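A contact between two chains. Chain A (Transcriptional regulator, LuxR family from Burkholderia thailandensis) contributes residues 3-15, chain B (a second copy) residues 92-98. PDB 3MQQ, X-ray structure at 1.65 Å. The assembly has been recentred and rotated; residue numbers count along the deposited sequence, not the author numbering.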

# COMPACT_ATOMS: atom_id res chain seq x y z
N ILE A 3 15.14 -8.87 3.80
CA ILE A 3 14.31 -8.48 2.62
C ILE A 3 14.79 -7.14 2.03
O ILE A 3 14.80 -6.12 2.73
N ASP A 4 15.22 -7.16 0.77
CA ASP A 4 15.69 -5.94 0.13
C ASP A 4 14.53 -5.24 -0.56
O ASP A 4 13.40 -5.76 -0.52
N TYR A 5 14.77 -4.07 -1.14
CA TYR A 5 13.66 -3.23 -1.60
C TYR A 5 12.96 -3.83 -2.83
O TYR A 5 11.73 -3.69 -2.97
N LYS A 6 13.74 -4.50 -3.69
CA LYS A 6 13.19 -5.21 -4.86
C LYS A 6 12.25 -6.35 -4.45
O LYS A 6 11.13 -6.44 -4.94
N THR A 7 12.73 -7.20 -3.53
CA THR A 7 11.93 -8.28 -2.97
C THR A 7 10.64 -7.77 -2.31
O THR A 7 9.55 -8.31 -2.55
N ALA A 8 10.76 -6.72 -1.50
CA ALA A 8 9.59 -6.09 -0.87
C ALA A 8 8.53 -5.70 -1.90
O ALA A 8 7.34 -5.99 -1.71
N PHE A 9 8.95 -5.01 -2.95
CA PHE A 9 8.04 -4.57 -4.01
C PHE A 9 7.31 -5.78 -4.57
O PHE A 9 6.09 -5.77 -4.67
N HIS A 10 8.07 -6.83 -4.87
CA HIS A 10 7.48 -8.04 -5.48
C HIS A 10 6.65 -8.91 -4.54
O HIS A 10 5.73 -9.60 -5.00
N LEU A 11 6.93 -8.84 -3.25
CA LEU A 11 6.22 -9.62 -2.22
C LEU A 11 4.95 -8.94 -1.69
O LEU A 11 4.11 -9.59 -1.05
N ALA A 12 4.82 -7.63 -1.92
CA ALA A 12 3.83 -6.83 -1.22
C ALA A 12 2.42 -7.36 -1.44
O ALA A 12 2.08 -7.73 -2.56
N PRO A 13 1.60 -7.37 -0.38
CA PRO A 13 0.23 -7.87 -0.42
C PRO A 13 -0.78 -6.94 -1.07
O PRO A 13 -1.98 -7.23 -1.07
N ILE A 14 -0.31 -5.81 -1.59
CA ILE A 14 -1.15 -4.92 -2.38
C ILE A 14 -0.56 -4.72 -3.75
O ILE A 14 0.65 -4.90 -3.93
N GLY A 15 -1.38 -4.36 -4.73
CA GLY A 15 -0.82 -4.05 -6.05
C GLY A 15 0.06 -2.81 -6.01
O GLY A 15 -0.32 -1.80 -5.43
N VAL B 92 -4.21 -2.30 7.76
CA VAL B 92 -2.89 -2.94 7.78
C VAL B 92 -2.93 -4.15 6.88
O VAL B 92 -3.88 -4.91 6.89
N THR B 93 -1.92 -4.28 6.01
CA THR B 93 -1.79 -5.50 5.20
C THR B 93 -0.40 -6.06 5.38
O THR B 93 0.53 -5.35 5.69
N GLY B 94 -0.26 -7.37 5.20
CA GLY B 94 1.08 -7.95 5.36
C GLY B 94 1.24 -9.23 4.57
O GLY B 94 0.28 -9.95 4.33
N ARG B 95 2.46 -9.45 4.08
CA ARG B 95 2.79 -10.75 3.53
C ARG B 95 4.12 -11.21 4.10
O ARG B 95 5.12 -10.50 4.00
N ALA B 96 4.12 -12.42 4.63
CA ALA B 96 5.35 -13.04 5.15
C ALA B 96 6.17 -13.58 3.99
O ALA B 96 5.62 -14.07 3.00
N LEU B 97 7.48 -13.52 4.14
CA LEU B 97 8.40 -14.09 3.18
C LEU B 97 8.18 -15.61 3.05
O LEU B 97 8.32 -16.17 1.96
N ASP B 98 7.83 -16.26 4.16
CA ASP B 98 7.45 -17.68 4.20
C ASP B 98 6.15 -17.77 4.99
O ASP B 98 6.15 -17.42 6.18

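The contact joins the end of a short helix in chain A, and the turn that follows it, to a strand of chain B. Together the two stretches bury 455 Å². Three residues cover the most surface: Arg95(B), Leu11(A) and Pro13(A).

Arg95(B) points toward chain A. Its chi1 and chi2 are both t, so the chain extends from the strand before chi3 turns to m. This lays the side chain along the end of the helix. Arg95(B) NH2 donates a hydrogen bond to Leu11(A) O, 3.2 Å away, with an angle of 165° at the hydrogen. The acceptor sits at the guanidinium edge, near its plane, as a good donor direction requires. Arg95(B) CD also comes within 3.1 Å of Leu11(A) O. Ala12(A) O lies 3.3 Å from Arg95(B) NH2, but the angle is poor and no hydrogen bond forms. The guanidinium nitrogens have further partners elsewhere in the structure.

Pro13(A) also points toward the other chain. Its ring has C-gamma endo pucker. CB lies over one face of the Arg95(B) guanidinium, while Pro13(A) CD is 3.9 Å from Arg95(B) CB. The ring thus meets the arginine near its base and again over one face of its head. Pro13(A) CA is 3.6 Å from Arg95(B) NH2. Pro13(A) CG reaches the strand itself, 3.6 Å from Gly94(B) C. Pro13(A) CG is also 3.1 Å from Thr93(B) OG1, a close contact with a carbon and not a hydrogen bond. Thr93(B) has chi1 p, at 81°, and points toward chain A. Its hydroxyl is hydrogen-bonded elsewhere in the structure. Ile14(A), sideways, with chi1 p and chi2 t, adds its CG2 at 3.7 Å from Thr93(B) OG1.

Leu11(A) leaves its backbone sideways, but its t, p rotamer brings the end nearer to chain B. Leu11(A) CD1 packs 3.6 Å from Arg95(B) CD and 3.9 Å from Ala96(B) O. Leu11(A) CD2 lies 4.0 Å from Leu97(B) CD1. One leucine thus touches both the aliphatic part of Arg95(B) and the side chain of Leu97(B).

Leu97(B), sideways and also t, p, extends the apolar contact toward the start of the chain A stretch. Leu97(B) CB is 4.1 Å from Ile3(A) CD1, and Leu97(B) CD1 is 4.3 Å from Thr7(A) CG2. Ile3(A), m, t, and Thr7(A), m, both point toward chain B. The Thr7(A) hydroxyl is engaged within its own chain: Thr7(A) OG1 donates to Asp4(A) OD2 at 2.9 Å. Asp4(A) OD2 also accepts from Thr7(A) N at 3.0 Å, capping the helix.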

# COMPACT_ATOMS: atom_id res chain seq x y z
CB ILE A 3 12.80 -8.41 3.00
CG1 ILE A 3 12.27 -9.82 3.32
CG2 ILE A 3 11.98 -7.78 1.87
CD1 ILE A 3 10.93 -9.82 4.03
CB ASP A 4 16.92 -6.16 -0.78
CG ASP A 4 16.66 -7.09 -1.95
OD1 ASP A 4 17.65 -7.65 -2.47
OD2 ASP A 4 15.50 -7.28 -2.36
CB TYR A 5 14.14 -1.80 -1.90
CG TYR A 5 14.65 -1.05 -0.68
CD1 TYR A 5 13.77 -0.69 0.33
CD2 TYR A 5 15.99 -0.68 -0.56
CE1 TYR A 5 14.20 -0.01 1.44
CE2 TYR A 5 16.44 0.03 0.57
CZ TYR A 5 15.52 0.36 1.56
OH TYR A 5 15.89 1.05 2.69
CB LYS A 6 14.31 -5.75 -5.76
CG LYS A 6 13.79 -6.35 -7.05
CD LYS A 6 14.92 -6.56 -8.06
CE LYS A 6 14.39 -7.14 -9.37
NZ LYS A 6 15.42 -7.10 -10.46
CB THR A 7 12.75 -9.12 -1.97
OG1 THR A 7 13.88 -9.70 -2.64
CG2 THR A 7 11.89 -10.23 -1.39
CB ALA A 8 9.98 -4.87 -0.03
CB PHE A 9 8.83 -3.85 -5.11
CG PHE A 9 8.00 -3.40 -6.28
CD1 PHE A 9 7.46 -2.13 -6.29
CD2 PHE A 9 7.85 -4.21 -7.41
CE1 PHE A 9 6.68 -1.69 -7.35
CE2 PHE A 9 7.10 -3.76 -8.51
CZ PHE A 9 6.52 -2.48 -8.49
CB HIS A 10 8.54 -8.86 -6.21
CG HIS A 10 9.03 -8.21 -7.46
ND1 HIS A 10 8.20 -7.95 -8.53
CD2 HIS A 10 10.24 -7.73 -7.80
CE1 HIS A 10 8.89 -7.34 -9.48
NE2 HIS A 10 10.13 -7.20 -9.07
CB LEU A 11 7.16 -9.87 -1.02
CG LEU A 11 6.79 -10.77 0.18
CD1 LEU A 11 6.53 -12.20 -0.29
CD2 LEU A 11 7.85 -10.75 1.28
CB ALA A 12 3.92 -5.35 -1.61
CB PRO A 13 -0.11 -8.05 1.07
CG PRO A 13 0.74 -7.07 1.75
CD PRO A 13 2.02 -7.04 0.99
CB ILE A 14 -1.39 -3.56 -1.69
CG1 ILE A 14 -0.10 -2.78 -1.48
CG2 ILE A 14 -2.17 -3.76 -0.37
CD1 ILE A 14 -0.35 -1.41 -0.89
CB VAL B 92 -2.41 -3.36 9.20
CG1 VAL B 92 -1.01 -4.06 9.14
CG2 VAL B 92 -2.29 -2.12 10.07
CB THR B 93 -2.11 -5.32 3.68
OG1 THR B 93 -1.00 -4.76 2.97
CG2 THR B 93 -3.37 -4.48 3.43
CB ARG B 95 2.86 -10.73 2.00
CG ARG B 95 3.13 -12.15 1.47
CD ARG B 95 2.90 -12.26 -0.01
NE ARG B 95 1.52 -12.59 -0.35
CZ ARG B 95 0.82 -11.96 -1.29
NH1 ARG B 95 -0.42 -12.35 -1.57
NH2 ARG B 95 1.37 -10.95 -1.97
CB ALA B 96 4.99 -14.18 6.11
CB LEU B 97 9.84 -13.76 3.57
CG LEU B 97 10.94 -14.17 2.58
CD1 LEU B 97 10.86 -13.43 1.23
CD2 LEU B 97 12.32 -14.02 3.23
CB ASP B 98 8.55 -18.50 4.87
CG ASP B 98 8.24 -20.01 4.91
OD1 ASP B 98 7.05 -20.42 4.86
OD2 ASP B 98 9.19 -20.80 4.98